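Local coordinates for protein possible galactose mutarotase (Streptomyces platensis subsp. rosaceus, PDB 4RNL) that probably interconverts the alpha and beta anomers of galactose or a related aldose, at residues T6-E11 against A126-G131; R24-S29 against R35-T40; V82-N87 against R137-G142; V177-H182 against E330-E335; Y184-G189 against A196-R201. All coordinates share one frame; numbering follows the deposited sequence. Where two conformers were deposited one is given.

Contact 1: T6-E11 against A126-G131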
# COMPACT_ATOMS: atom_id res chain seq x y z
N THR A 6 -4.63 5.29 22.69
CA THR A 6 -5.39 4.97 21.48
C THR A 6 -6.70 4.26 21.81
O THR A 6 -6.71 3.27 22.55
CB THR A 6 -4.55 4.14 20.50
OG1 THR A 6 -3.44 4.94 20.05
CG2 THR A 6 -5.39 3.73 19.29
N GLN A 7 -7.80 4.79 21.29
CA GLN A 7 -9.12 4.18 21.48
C GLN A 7 -9.43 3.30 20.29
O GLN A 7 -9.31 3.74 19.15
CB GLN A 7 -10.21 5.24 21.61
CG GLN A 7 -10.08 6.16 22.80
CD GLN A 7 -11.01 7.36 22.72
OE1 GLN A 7 -12.08 7.30 22.10
NE2 GLN A 7 -10.61 8.47 23.34
N VAL A 8 -9.83 2.05 20.55
CA VAL A 8 -10.13 1.11 19.47
C VAL A 8 -11.58 0.66 19.58
O VAL A 8 -12.04 0.28 20.66
CB VAL A 8 -9.19 -0.12 19.53
CG1 VAL A 8 -9.45 -1.04 18.34
CG2 VAL A 8 -7.73 0.32 19.56
N SER A 9 -12.31 0.72 18.47
CA SER A 9 -13.70 0.28 18.47
C SER A 9 -14.05 -0.35 17.13
O SER A 9 -13.39 -0.15 16.12
CB SER A 9 -14.64 1.44 18.78
OG SER A 9 -14.58 2.42 17.77
N ARG A 10 -15.09 -1.18 17.14
CA ARG A 10 -15.49 -1.93 15.95
C ARG A 10 -17.00 -1.86 15.78
O ARG A 10 -17.76 -1.95 16.76
CB ARG A 10 -15.07 -3.40 16.09
CG ARG A 10 -15.59 -4.31 15.00
CD ARG A 10 -15.57 -5.77 15.44
NE ARG A 10 -16.56 -6.05 16.47
CZ ARG A 10 -16.56 -7.15 17.22
NH1 ARG A 10 -17.50 -7.34 18.14
NH2 ARG A 10 -15.62 -8.07 17.04
N GLU A 11 -17.45 -1.65 14.54
CA GLU A 11 -18.88 -1.67 14.23
C GLU A 11 -19.10 -2.34 12.88
O GLU A 11 -18.19 -2.38 12.06
CB GLU A 11 -19.47 -0.26 14.22
CG GLU A 11 -19.34 0.53 15.54
CD GLU A 11 -20.13 -0.07 16.70
OE1 GLU A 11 -20.98 -0.96 16.47
OE2 GLU A 11 -19.90 0.36 17.85
N ALA A 126 -10.57 -10.52 12.25
CA ALA A 126 -9.98 -9.41 12.97
C ALA A 126 -10.08 -9.61 14.47
O ALA A 126 -11.05 -10.17 14.97
CB ALA A 126 -10.68 -8.09 12.58
N ARG A 127 -9.07 -9.13 15.20
CA ARG A 127 -9.19 -9.05 16.65
C ARG A 127 -8.46 -7.85 17.21
O ARG A 127 -7.47 -7.39 16.62
CB ARG A 127 -8.70 -10.33 17.33
CG ARG A 127 -7.21 -10.56 17.16
CD ARG A 127 -6.76 -11.80 17.92
NE ARG A 127 -5.32 -12.04 17.74
CZ ARG A 127 -4.39 -11.70 18.63
NH1 ARG A 127 -4.74 -11.11 19.77
NH2 ARG A 127 -3.11 -11.95 18.38
N GLU A 128 -8.95 -7.33 18.33
CA GLU A 128 -8.32 -6.17 18.95
C GLU A 128 -6.96 -6.54 19.54
O GLU A 128 -6.80 -7.61 20.15
CB GLU A 128 -9.23 -5.58 20.04
CG GLU A 128 -8.72 -4.28 20.65
CD GLU A 128 -9.78 -3.62 21.51
OE1 GLU A 128 -10.90 -4.17 21.58
OE2 GLU A 128 -9.50 -2.56 22.12
N VAL A 129 -5.98 -5.67 19.34
CA VAL A 129 -4.70 -5.77 20.03
C VAL A 129 -4.43 -4.42 20.67
O VAL A 129 -5.16 -3.46 20.43
CB VAL A 129 -3.55 -6.15 19.07
CG1 VAL A 129 -3.75 -7.56 18.50
CG2 VAL A 129 -3.41 -5.12 17.96
N ASP A 130 -3.40 -4.34 21.51
CA ASP A 130 -3.05 -3.06 22.12
C ASP A 130 -2.77 -2.03 21.03
O ASP A 130 -1.93 -2.25 20.16
CB ASP A 130 -1.85 -3.24 23.05
CG ASP A 130 -1.52 -1.98 23.83
OD1 ASP A 130 -2.45 -1.32 24.35
OD2 ASP A 130 -0.32 -1.65 23.93
N GLY A 131 -3.49 -0.91 21.05
CA GLY A 131 -3.28 0.15 20.07
C GLY A 131 -3.86 -0.05 18.68
O GLY A 131 -3.65 0.77 17.79
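Thr-6 and Gly-131 bring the two backbones nearest, 5.4 Å apart at their CA atoms. From this end strand 7-11 and strand 126-129 spread apart, so they are linked by side chains and not by backbone pairing. Gly-131 has a positive phi (78°) as the chain turns after strand 126-129, and its carbonyl O lies 3.7 Å from CG2 of Thr-6. The hydroxyl of Thr-6 instead bonds to the carbonyl of Leu-158.

Val-8 is the bridge: its CG2 rests 4.0 Å from Gly-131 C, while its other branch meets Glu-128. Val-8 CG1, anti to the backbone N (chi1 -176°), lies 4.0 Å from Glu-128 CG. The glutamate approaches from the opposite direction on an extended chain, bringing Glu-128 OE2 to 3.6 Å from Val-8 CB, and a bound glycerol lies near this side chain. The contact is van der Waals in kind, with the Glu-128 carboxylate and Gly-131 carbonyl as polar members; it buries 201 Å² at the protein surface.

Both strands are edge strands: 7-15 ends the five-stranded antiparallel sheet and pairs with 21-28, while 125-129 ends the nine-stranded sheet beside 132-139. Trp-25 of strand 21-28 packs against Val-8 and Ala-126, touching both edges.

Contact 2: R24-S29 against R35-T40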
# COMPACT_ATOMS: atom_id res chain seq x y z
N ARG A 24 -15.91 -2.43 10.41
CA ARG A 24 -14.99 -1.29 10.36
C ARG A 24 -14.38 -1.04 11.73
O ARG A 24 -15.10 -0.88 12.72
CB ARG A 24 -15.69 -0.02 9.85
CG ARG A 24 -14.74 1.18 9.75
CD ARG A 24 -15.33 2.33 8.94
NE ARG A 24 -16.50 2.93 9.59
CZ ARG A 24 -17.10 4.04 9.16
NH1 ARG A 24 -16.64 4.67 8.09
NH2 ARG A 24 -18.16 4.52 9.81
N TRP A 25 -13.06 -1.03 11.81
CA TRP A 25 -12.37 -0.77 13.07
C TRP A 25 -11.87 0.66 13.08
O TRP A 25 -11.28 1.13 12.10
CB TRP A 25 -11.19 -1.73 13.21
CG TRP A 25 -11.62 -3.15 13.49
CD1 TRP A 25 -12.14 -4.05 12.59
CD2 TRP A 25 -11.57 -3.82 14.76
NE1 TRP A 25 -12.41 -5.24 13.23
CE2 TRP A 25 -12.08 -5.13 14.55
CE3 TRP A 25 -11.16 -3.45 16.04
CZ2 TRP A 25 -12.18 -6.06 15.59
CZ3 TRP A 25 -11.26 -4.37 17.07
CH2 TRP A 25 -11.76 -5.66 16.84
N THR A 26 -12.13 1.36 14.18
CA THR A 26 -11.72 2.76 14.30
C THR A 26 -10.62 2.88 15.34
O THR A 26 -10.79 2.45 16.49
CB THR A 26 -12.89 3.67 14.70
OG1 THR A 26 -13.89 3.63 13.69
CG2 THR A 26 -12.41 5.11 14.85
N LEU A 27 -9.50 3.45 14.93
CA LEU A 27 -8.38 3.72 15.83
C LEU A 27 -8.33 5.23 16.01
O LEU A 27 -8.24 5.97 15.02
CB LEU A 27 -7.06 3.23 15.21
CG LEU A 27 -6.72 1.73 15.24
CD1 LEU A 27 -7.85 0.84 14.76
CD2 LEU A 27 -5.48 1.45 14.42
N GLU A 28 -8.39 5.70 17.25
CA GLU A 28 -8.47 7.13 17.53
C GLU A 28 -7.46 7.53 18.60
O GLU A 28 -7.49 7.00 19.71
CB GLU A 28 -9.88 7.49 18.01
CG GLU A 28 -9.99 8.86 18.64
CD GLU A 28 -9.97 9.97 17.61
OE1 GLU A 28 -10.99 10.15 16.92
OE2 GLU A 28 -8.94 10.66 17.50
N SER A 29 -6.56 8.47 18.28
CA SER A 29 -5.59 8.94 19.26
C SER A 29 -5.76 10.41 19.65
O SER A 29 -4.85 11.02 20.21
CB SER A 29 -4.14 8.66 18.81
OG SER A 29 -3.83 9.25 17.56
N ARG A 35 -7.18 9.79 13.42
CA ARG A 35 -8.23 8.78 13.39
C ARG A 35 -8.01 7.98 12.11
O ARG A 35 -7.86 8.55 11.02
CB ARG A 35 -9.64 9.40 13.42
CG ARG A 35 -10.75 8.33 13.41
CD ARG A 35 -12.10 8.86 13.84
NE ARG A 35 -12.53 9.99 13.03
CZ ARG A 35 -13.45 10.87 13.41
NH1 ARG A 35 -14.03 10.75 14.60
NH2 ARG A 35 -13.78 11.88 12.61
N VAL A 36 -7.92 6.67 12.27
CA VAL A 36 -7.73 5.77 11.15
C VAL A 36 -8.83 4.73 11.22
O VAL A 36 -9.11 4.19 12.29
CB VAL A 36 -6.36 5.07 11.22
CG1 VAL A 36 -6.23 4.02 10.11
CG2 VAL A 36 -5.22 6.10 11.13
N ARG A 37 -9.48 4.46 10.09
CA ARG A 37 -10.49 3.41 10.06
C ARG A 37 -10.05 2.31 9.10
O ARG A 37 -9.60 2.61 7.99
CB ARG A 37 -11.85 3.97 9.64
CG ARG A 37 -12.37 5.06 10.57
CD ARG A 37 -13.79 5.46 10.21
NE ARG A 37 -14.29 6.54 11.07
CZ ARG A 37 -14.47 7.79 10.67
NH1 ARG A 37 -14.21 8.13 9.41
NH2 ARG A 37 -14.92 8.70 11.52
N VAL A 38 -10.20 1.06 9.53
CA VAL A 38 -9.72 -0.10 8.78
C VAL A 38 -10.86 -1.10 8.61
O VAL A 38 -11.58 -1.41 9.56
CB VAL A 38 -8.55 -0.79 9.52
CG1 VAL A 38 -8.06 -2.01 8.73
CG2 VAL A 38 -7.39 0.18 9.74
N LEU A 39 -11.02 -1.61 7.39
CA LEU A 39 -12.10 -2.55 7.09
C LEU A 39 -11.58 -3.98 7.10
O LEU A 39 -10.45 -4.22 6.69
CB LEU A 39 -12.70 -2.27 5.72
CG LEU A 39 -13.06 -0.82 5.38
CD1 LEU A 39 -13.66 -0.79 3.99
CD2 LEU A 39 -14.02 -0.23 6.41
N THR A 40 -12.41 -4.93 7.53
CA THR A 40 -12.01 -6.34 7.43
C THR A 40 -12.04 -6.80 5.98
O THR A 40 -11.45 -7.83 5.64
CB THR A 40 -12.89 -7.26 8.29
OG1 THR A 40 -14.26 -7.13 7.89
CG2 THR A 40 -12.75 -6.92 9.76
O HOH W 1 -15.71 5.53 12.79
O HOH W 2 -13.50 8.97 17.06
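A beta hairpin joins strands 24-28 and 35-39, neighbours in the five-stranded antiparallel sheet, with Trp-25/Val-38 and Leu-27/Val-36 as its hydrogen-bonded pairs. The segment axes run 159° apart, 4.5 Å at closest approach. Each pair makes two N-H...O bonds; Trp-25 N to Val-38 O is the shortest, 2.7 Å and almost straight (178°). These four side chains share the buried face, where Trp-25 NE1 lies 3.9 Å from Thr-40 CG2 at the edge of the indole.

The other face carries Arg-24, Thr-26, Glu-28, Arg-35, Arg-37 and Leu-39. Arg-24 leaves with CG anti to the backbone N and bends at chi3 (66°), which puts Arg-37 CD over one face of its guanidinium, 3.6 Å from Arg-24 NH1. Arg-24 CG touches Leu-39 CD2 at 3.7 Å, and NH1 bonds to Gln-46. With an alanine here, Gln-46 OE1 would probably lose this donor, and Leu-39 and the shaft of Arg-37 would lose their cover.

Glu-28 OE1 makes a long, out-of-plane salt bridge to Arg-35, whose NE pairs with Glu-49; Glu-28 OE2 holds Gly-30 N and Arg-57. A water also bridges the pair, donating to Glu-28 OE1 (2.8 Å) and accepting from Arg-35 NH1 (3.1 Å).

Contact 3: V82-N87 against R137-G142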
# COMPACT_ATOMS: atom_id res chain seq x y z
N VAL A 82 -2.52 -5.43 -0.09
CA VAL A 82 -2.33 -6.08 -1.38
C VAL A 82 -1.47 -7.33 -1.23
O VAL A 82 -0.44 -7.30 -0.56
CB VAL A 82 -1.68 -5.13 -2.39
CG1 VAL A 82 -1.34 -5.87 -3.67
CG2 VAL A 82 -2.62 -3.96 -2.68
N GLY A 83 -1.90 -8.43 -1.85
CA GLY A 83 -1.16 -9.69 -1.81
C GLY A 83 -1.89 -10.69 -2.68
O GLY A 83 -2.99 -10.38 -3.15
N ARG A 84 -1.33 -11.89 -2.89
CA ARG A 84 -0.12 -12.38 -2.23
C ARG A 84 1.15 -11.72 -2.76
O ARG A 84 2.19 -11.71 -2.10
CB ARG A 84 -0.01 -13.91 -2.42
CG ARG A 84 1.09 -14.58 -1.61
CD ARG A 84 1.19 -16.07 -1.90
NE ARG A 84 -0.04 -16.81 -1.58
CZ ARG A 84 -0.06 -18.11 -1.27
NH1 ARG A 84 1.07 -18.79 -1.20
NH2 ARG A 84 -1.21 -18.72 -1.00
N TYR A 85 1.07 -11.18 -3.98
CA TYR A 85 2.23 -10.53 -4.59
C TYR A 85 1.84 -9.15 -5.12
O TYR A 85 1.06 -9.04 -6.07
CB TYR A 85 2.89 -11.40 -5.69
CG TYR A 85 4.22 -10.78 -6.11
CD1 TYR A 85 4.27 -9.78 -7.07
CD2 TYR A 85 5.41 -11.16 -5.49
CE1 TYR A 85 5.45 -9.18 -7.42
CE2 TYR A 85 6.61 -10.57 -5.84
CZ TYR A 85 6.62 -9.57 -6.80
OH TYR A 85 7.80 -8.96 -7.16
N ALA A 86 2.39 -8.11 -4.51
CA ALA A 86 2.05 -6.74 -4.90
C ALA A 86 2.79 -6.37 -6.17
O ALA A 86 3.95 -6.73 -6.36
CB ALA A 86 2.39 -5.76 -3.79
N ASN A 87 2.10 -5.61 -7.02
CA ASN A 87 2.58 -5.24 -8.35
C ASN A 87 2.61 -6.42 -9.34
O ASN A 87 1.83 -7.37 -9.19
CB ASN A 87 3.92 -4.50 -8.30
CG ASN A 87 4.02 -3.43 -9.36
OD1 ASN A 87 4.48 -3.70 -10.46
ND2 ASN A 87 3.54 -2.22 -9.04
N ARG A 137 -5.59 -14.17 8.05
CA ARG A 137 -6.22 -15.04 7.07
C ARG A 137 -5.20 -15.99 6.48
O ARG A 137 -4.08 -15.58 6.16
CB ARG A 137 -6.84 -14.21 5.93
CG ARG A 137 -7.56 -15.03 4.87
CD ARG A 137 -8.05 -14.14 3.73
NE ARG A 137 -8.75 -14.91 2.70
CZ ARG A 137 -8.16 -15.43 1.63
NH1 ARG A 137 -6.85 -15.28 1.45
NH2 ARG A 137 -8.88 -16.11 0.75
N VAL A 138 -5.57 -17.26 6.35
CA VAL A 138 -4.72 -18.20 5.64
C VAL A 138 -5.13 -18.22 4.17
O VAL A 138 -6.30 -18.44 3.85
CB VAL A 138 -4.86 -19.61 6.19
CG1 VAL A 138 -3.98 -20.57 5.39
CG2 VAL A 138 -4.51 -19.64 7.67
N SER A 139 -4.17 -17.96 3.28
CA SER A 139 -4.39 -18.08 1.85
C SER A 139 -3.99 -19.49 1.47
O SER A 139 -2.81 -19.86 1.57
CB SER A 139 -3.53 -17.05 1.11
OG SER A 139 -3.49 -17.29 -0.29
N PRO A 140 -4.96 -20.33 1.06
CA PRO A 140 -4.62 -21.74 0.89
C PRO A 140 -3.71 -22.01 -0.29
O PRO A 140 -3.58 -21.17 -1.18
CB PRO A 140 -5.98 -22.42 0.69
CG PRO A 140 -6.91 -21.32 0.28
CD PRO A 140 -6.41 -20.07 0.92
N ASP A 141 -3.05 -23.17 -0.26
CA ASP A 141 -2.22 -23.66 -1.35
C ASP A 141 -3.00 -23.56 -2.67
O ASP A 141 -4.11 -24.06 -2.77
CB ASP A 141 -1.84 -25.12 -1.06
CG ASP A 141 -1.00 -25.76 -2.16
OD1 ASP A 141 -0.15 -25.07 -2.78
OD2 ASP A 141 -1.17 -26.97 -2.39
N GLY A 142 -2.42 -22.88 -3.66
CA GLY A 142 -3.05 -22.78 -4.96
C GLY A 142 -3.94 -21.56 -5.15
O GLY A 142 -4.43 -21.33 -6.26
O HOH W 3 -2.47 -16.29 -3.12
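The meeting of Arg-84 with Ser-139 is prepared by the residues just before the arginine. Val-82 ends strand 81-82, its backbone bonded to Thr-180, and Gly-83 follows with an extended backbone bonded to Phe-119. The peptide between Gly-83 and Arg-84 is cis.

Arg-84 makes the whole contact. Its chain is straight over the first two torsions and bends at chi3 (-60°), which turns the guanidinium edge to the serine. Arg-84 NH2 donates to Ser-139 OG at 2.8 Å, with an angle of 154° at the hydrogen and the oxygen tilted 17° from the guanidinium plane. A water closes a small ring: it accepts from Arg-84 NE at 2.9 Å and donates to Ser-139 OG at 3.2 Å. NH1 is taken up by Thr-175 OG1 and Gly-148 O, so all three nitrogens of this buried group are engaged. Ser-139 OG is bonded to Glu-143 as well, and that carboxylate, one step behind the serine, is likely to offset part of the arginine's charge.

In the beta-sandwich fold of the mutarotases, this pair ties the loop that follows edge strand 81-82 of one sheet to the end of strand 132-139 in the nine-stranded sheet.

Farther along, Tyr-85 bonds through OH to Ser-315 N, and Ala-86 packs on Thr-180. Asn-87 pairs its backbone N with His-113 ND1, while its ND2 makes a weak bond to a glycerol, consistent with a place beside the sugar pocket as in related mutarotases.

Contact 4: V177-H182 against E330-E335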
# COMPACT_ATOMS: atom_id res chain seq x y z
N VAL A 177 6.10 -13.98 -1.74
CA VAL A 177 5.26 -13.09 -0.94
C VAL A 177 5.80 -11.67 -1.05
O VAL A 177 7.01 -11.44 -0.96
CB VAL A 177 5.29 -13.48 0.56
CG1 VAL A 177 4.26 -12.63 1.33
CG2 VAL A 177 4.99 -14.93 0.76
N ASN A 178 4.90 -10.71 -1.23
CA ASN A 178 5.27 -9.30 -1.30
C ASN A 178 4.02 -8.52 -0.93
O ASN A 178 3.17 -8.25 -1.79
CB ASN A 178 5.73 -8.97 -2.73
CG ASN A 178 6.23 -7.53 -2.89
OD1 ASN A 178 6.72 -6.90 -1.95
ND2 ASN A 178 6.09 -7.01 -4.11
N LEU A 179 3.87 -8.19 0.35
CA LEU A 179 2.65 -7.51 0.81
C LEU A 179 2.87 -6.02 0.98
O LEU A 179 3.93 -5.59 1.42
CB LEU A 179 2.20 -8.10 2.14
CG LEU A 179 2.11 -9.62 2.18
CD1 LEU A 179 1.69 -10.11 3.55
CD2 LEU A 179 1.13 -10.10 1.13
N THR A 180 1.87 -5.22 0.63
CA THR A 180 2.00 -3.77 0.81
C THR A 180 0.64 -3.20 1.13
O THR A 180 -0.36 -3.91 1.09
CB THR A 180 2.54 -3.07 -0.47
OG1 THR A 180 2.89 -1.71 -0.15
CG2 THR A 180 1.49 -3.06 -1.57
N ASN A 181 0.62 -1.92 1.48
CA ASN A 181 -0.66 -1.23 1.60
C ASN A 181 -0.73 -0.15 0.54
O ASN A 181 0.22 0.61 0.34
CB ASN A 181 -0.85 -0.62 2.99
CG ASN A 181 -2.22 0.01 3.14
OD1 ASN A 181 -2.43 1.15 2.76
ND2 ASN A 181 -3.18 -0.77 3.63
N HIS A 182 -1.86 -0.11 -0.16
CA HIS A 182 -2.01 0.72 -1.35
C HIS A 182 -2.79 2.01 -1.04
O HIS A 182 -3.55 2.50 -1.86
CB HIS A 182 -2.75 -0.10 -2.41
CG HIS A 182 -2.49 0.33 -3.82
ND1 HIS A 182 -2.79 1.59 -4.28
CD2 HIS A 182 -1.99 -0.36 -4.88
CE1 HIS A 182 -2.47 1.67 -5.56
NE2 HIS A 182 -1.99 0.50 -5.95
N GLU A 330 10.66 -20.45 7.81
CA GLU A 330 11.06 -19.05 7.79
C GLU A 330 9.91 -18.15 8.21
O GLU A 330 8.76 -18.58 8.28
CB GLU A 330 11.53 -18.65 6.39
CG GLU A 330 12.72 -19.44 5.88
CD GLU A 330 13.15 -19.02 4.50
OE1 GLU A 330 12.31 -18.50 3.74
OE2 GLU A 330 14.34 -19.19 4.16
N SER A 331 10.22 -16.88 8.48
CA SER A 331 9.21 -15.91 8.91
C SER A 331 9.34 -14.64 8.07
O SER A 331 10.38 -13.99 8.07
CB SER A 331 9.39 -15.58 10.39
OG SER A 331 8.59 -14.47 10.78
N TYR A 332 8.28 -14.32 7.33
CA TYR A 332 8.24 -13.09 6.55
C TYR A 332 7.80 -11.97 7.49
O TYR A 332 6.84 -12.15 8.24
CB TYR A 332 7.23 -13.24 5.40
CG TYR A 332 6.91 -11.97 4.64
CD1 TYR A 332 7.67 -11.58 3.54
CD2 TYR A 332 5.82 -11.18 4.99
CE1 TYR A 332 7.37 -10.42 2.83
CE2 TYR A 332 5.51 -10.02 4.28
CZ TYR A 332 6.29 -9.65 3.21
OH TYR A 332 5.98 -8.51 2.50
N ARG A 333 8.50 -10.85 7.45
CA ARG A 333 8.10 -9.68 8.24
C ARG A 333 8.38 -8.41 7.47
O ARG A 333 9.48 -8.20 6.96
CB ARG A 333 8.81 -9.63 9.59
CG ARG A 333 8.37 -8.44 10.47
CD ARG A 333 9.21 -8.28 11.75
NE ARG A 333 8.62 -7.31 12.67
CZ ARG A 333 8.85 -6.00 12.62
NH1 ARG A 333 9.67 -5.49 11.70
NH2 ARG A 333 8.25 -5.18 13.48
N SER A 334 7.37 -7.55 7.38
CA SER A 334 7.56 -6.25 6.76
C SER A 334 6.90 -5.21 7.64
O SER A 334 5.86 -5.47 8.24
CB SER A 334 6.94 -6.24 5.36
OG SER A 334 7.19 -5.00 4.74
N GLU A 335 7.50 -4.03 7.74
CA GLU A 335 6.96 -3.01 8.62
C GLU A 335 7.07 -1.65 7.97
O GLU A 335 8.14 -1.26 7.49
CB GLU A 335 7.68 -3.02 9.97
CG GLU A 335 7.27 -1.86 10.89
CD GLU A 335 8.02 -1.84 12.22
OE1 GLU A 335 8.97 -2.63 12.37
OE2 GLU A 335 7.66 -1.04 13.11
O HOH W 4 7.57 -7.59 0.79
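The phenol oxygen of Tyr-332 is gripped from two directions. Leu-179 N donates to Tyr-332 OH at 3.0 Å and nearly straight (169°), while a water close to the ring plane accepts from the same OH over a short 2.5 Å. That water donates in turn to Asn-178 OD1 at 3.0 Å, an oxygen that also receives His-311 N, so the chain of bonds runs from a backbone amide through the phenol and water to the asparagine. The setting is the interior of the mutarotase beta-sandwich: Tyr-332 belongs to strand 332-342 of the nine-stranded sheet, and 177-182 leads into strand 180-185 of the seven-stranded one.

The tyrosine leaves its backbone with CG anti to N (chi1 170°), and the ring lies across Val-177 and Leu-179, both on the same side of its plane. Val-177 CG1 sits squarely over the face, 3.9 Å from the ring centroid and 5° off the normal, a CH-pi contact. Leu-179 comes obliquely, its CD1 3.9 Å from Tyr-332 CE2. Its side chain also packs on Phe-119 and on Val-152 of strand 150-159.

Farther on, 177-182 ends at His-182, whose NE2 bonds to a glycerol, consistent with the sugar pocket of related enzymes.

On strand 332-342 itself Glu-335 has two mates. Arg-164 holds OE2, and Arg-333 takes OE1 end-on from one side of the carboxylate plane, NH1 to OE1 at 3.0 Å and NH2 to OE1 at 2.9 Å.

Contact 5: Y184-G189 against A196-R201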
# COMPACT_ATOMS: atom_id res chain seq x y z
N TYR A 184 -3.64 5.76 -0.95
CA TYR A 184 -3.27 7.00 -1.64
C TYR A 184 -3.60 8.15 -0.70
O TYR A 184 -4.68 8.17 -0.07
CB TYR A 184 -4.13 7.26 -2.88
CG TYR A 184 -4.21 6.23 -3.99
CD1 TYR A 184 -4.81 4.99 -3.78
CD2 TYR A 184 -3.79 6.56 -5.28
CE1 TYR A 184 -4.93 4.08 -4.82
CE2 TYR A 184 -3.91 5.66 -6.32
CZ TYR A 184 -4.49 4.43 -6.08
OH TYR A 184 -4.62 3.53 -7.12
N LEU A 185 -2.71 9.14 -0.64
CA LEU A 185 -2.91 10.27 0.25
C LEU A 185 -2.94 11.60 -0.51
O LEU A 185 -2.20 11.80 -1.48
CB LEU A 185 -1.82 10.32 1.32
CG LEU A 185 -1.84 9.18 2.34
CD1 LEU A 185 -0.55 9.15 3.12
CD2 LEU A 185 -3.06 9.32 3.26
N ASN A 186 -3.82 12.49 -0.08
CA ASN A 186 -3.72 13.90 -0.44
C ASN A 186 -3.66 14.65 0.89
O ASN A 186 -4.65 14.71 1.62
CB ASN A 186 -4.94 14.34 -1.27
CG ASN A 186 -4.80 15.76 -1.80
OD1 ASN A 186 -4.34 16.66 -1.09
ND2 ASN A 186 -5.23 15.98 -3.04
N LEU A 187 -2.49 15.20 1.21
CA LEU A 187 -2.26 15.82 2.52
C LEU A 187 -3.05 17.11 2.70
O LEU A 187 -3.15 17.64 3.81
CB LEU A 187 -0.76 16.05 2.77
CG LEU A 187 0.10 14.78 2.74
CD1 LEU A 187 1.57 15.07 3.02
CD2 LEU A 187 -0.45 13.76 3.75
N GLY A 188 -3.63 17.61 1.61
CA GLY A 188 -4.50 18.79 1.67
C GLY A 188 -5.96 18.40 1.81
O GLY A 188 -6.84 19.26 1.91
N GLY A 189 -6.21 17.09 1.84
CA GLY A 189 -7.57 16.56 1.91
C GLY A 189 -7.95 15.86 0.61
O GLY A 189 -7.60 16.34 -0.47
N ALA A 196 -0.45 16.94 -7.06
CA ALA A 196 0.82 17.04 -7.80
C ALA A 196 1.70 18.17 -7.28
O ALA A 196 2.90 18.22 -7.57
CB ALA A 196 0.58 17.17 -9.30
N GLY A 197 1.10 19.09 -6.52
CA GLY A 197 1.84 20.17 -5.88
C GLY A 197 2.55 19.76 -4.60
O GLY A 197 3.36 20.53 -4.07
N HIS A 198 2.26 18.56 -4.09
CA HIS A 198 2.96 18.07 -2.90
C HIS A 198 4.46 17.95 -3.17
O HIS A 198 4.88 17.56 -4.26
CB HIS A 198 2.48 16.68 -2.47
CG HIS A 198 1.09 16.65 -1.90
ND1 HIS A 198 0.17 17.66 -2.11
CD2 HIS A 198 0.48 15.73 -1.12
CE1 HIS A 198 -0.95 17.36 -1.49
NE2 HIS A 198 -0.80 16.19 -0.89
N GLU A 199 5.26 18.24 -2.15
CA GLU A 199 6.71 18.08 -2.26
C GLU A 199 7.10 16.71 -1.73
O GLU A 199 6.67 16.32 -0.63
CB GLU A 199 7.42 19.19 -1.49
CG GLU A 199 7.14 20.58 -2.07
CD GLU A 199 7.78 21.70 -1.28
OE1 GLU A 199 8.15 21.47 -0.10
OE2 GLU A 199 7.91 22.81 -1.84
N LEU A 200 7.88 15.99 -2.51
CA LEU A 200 8.31 14.64 -2.14
C LEU A 200 9.82 14.59 -2.11
O LEU A 200 10.48 15.09 -3.03
CB LEU A 200 7.79 13.62 -3.16
CG LEU A 200 8.22 12.16 -2.94
CD1 LEU A 200 7.71 11.66 -1.60
CD2 LEU A 200 7.74 11.28 -4.07
N ARG A 201 10.37 14.00 -1.05
CA ARG A 201 11.78 13.61 -1.02
C ARG A 201 11.86 12.10 -0.84
O ARG A 201 11.16 11.55 0.01
CB ARG A 201 12.52 14.32 0.12
CG ARG A 201 14.01 13.96 0.17
CD ARG A 201 14.76 14.65 1.32
NE ARG A 201 14.40 14.07 2.61
CZ ARG A 201 14.86 12.91 3.07
NH1 ARG A 201 15.69 12.17 2.35
NH2 ARG A 201 14.47 12.47 4.27
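His-198 turns its ring toward Leu-187 with CG anti to the carbonyl carbon (chi1 -70°), while Asn-186 carries its amide with CG anti to the backbone N (chi1 -173°). Together they reach the backbone N-H groups of Leu-187 and Gly-188. Leu-187 N donates to His-198 NE2 at 2.9 Å, 147° at the hydrogen, and meets the ring near its plane. Since NE2 accepts, the ring is probably neutral with its proton on ND1.

Asn-186 OD1 comes to the ring edge, 3.5 Å from His-198 CE1, the amide standing nearly upright to the ring. Asn-186 OD1 accepts from Gly-188 N at 2.9 Å, while ND2 is bonded to Ala-303 O. Leu-187 CB lies 3.7 Å from His-198 NE2, and Leu-187 and His-198 both pack on Leu-261. A leucine in place of His-198 is likely to leave Leu-187 N without its acceptor, costing the turn its hydrogen bond to 196-201.

The bond from Gly-189 N to Asn-186 O (2.9 Å) closes a type I beta turn over 186-189, and Asn-186 OD1 with Gly-188 N makes an Asx turn inside it. The histidine anchors, from ahead of strand 199-202 in the nine-stranded sheet, the turn by which the chain leaves strand 180-185 of the beta-sandwich.

In the fold
From the N terminus, strand 7-15 opens contact 1, which closes only at 126-131 and joins edge strands of two sheets. Contact 2, the short hairpin 24-29 with 35-40, falls wholly within that span and touches contact 1 through strands 7-15 and 21-28. Contact 3 also opens within it but ends beyond it at 137-142, so contacts 1 and 3 cross. Contact 4 then spans the later chain from 177-182 to 330-335, enclosing contact 5, which shares strand 180-185 at its other end. Contacts 3 and 4 touch through backbone bonds of 82-87 with 177-182, whereas contacts 4 and 5 lie on opposite sides of the chain's centre, their centres about 25 Å apart.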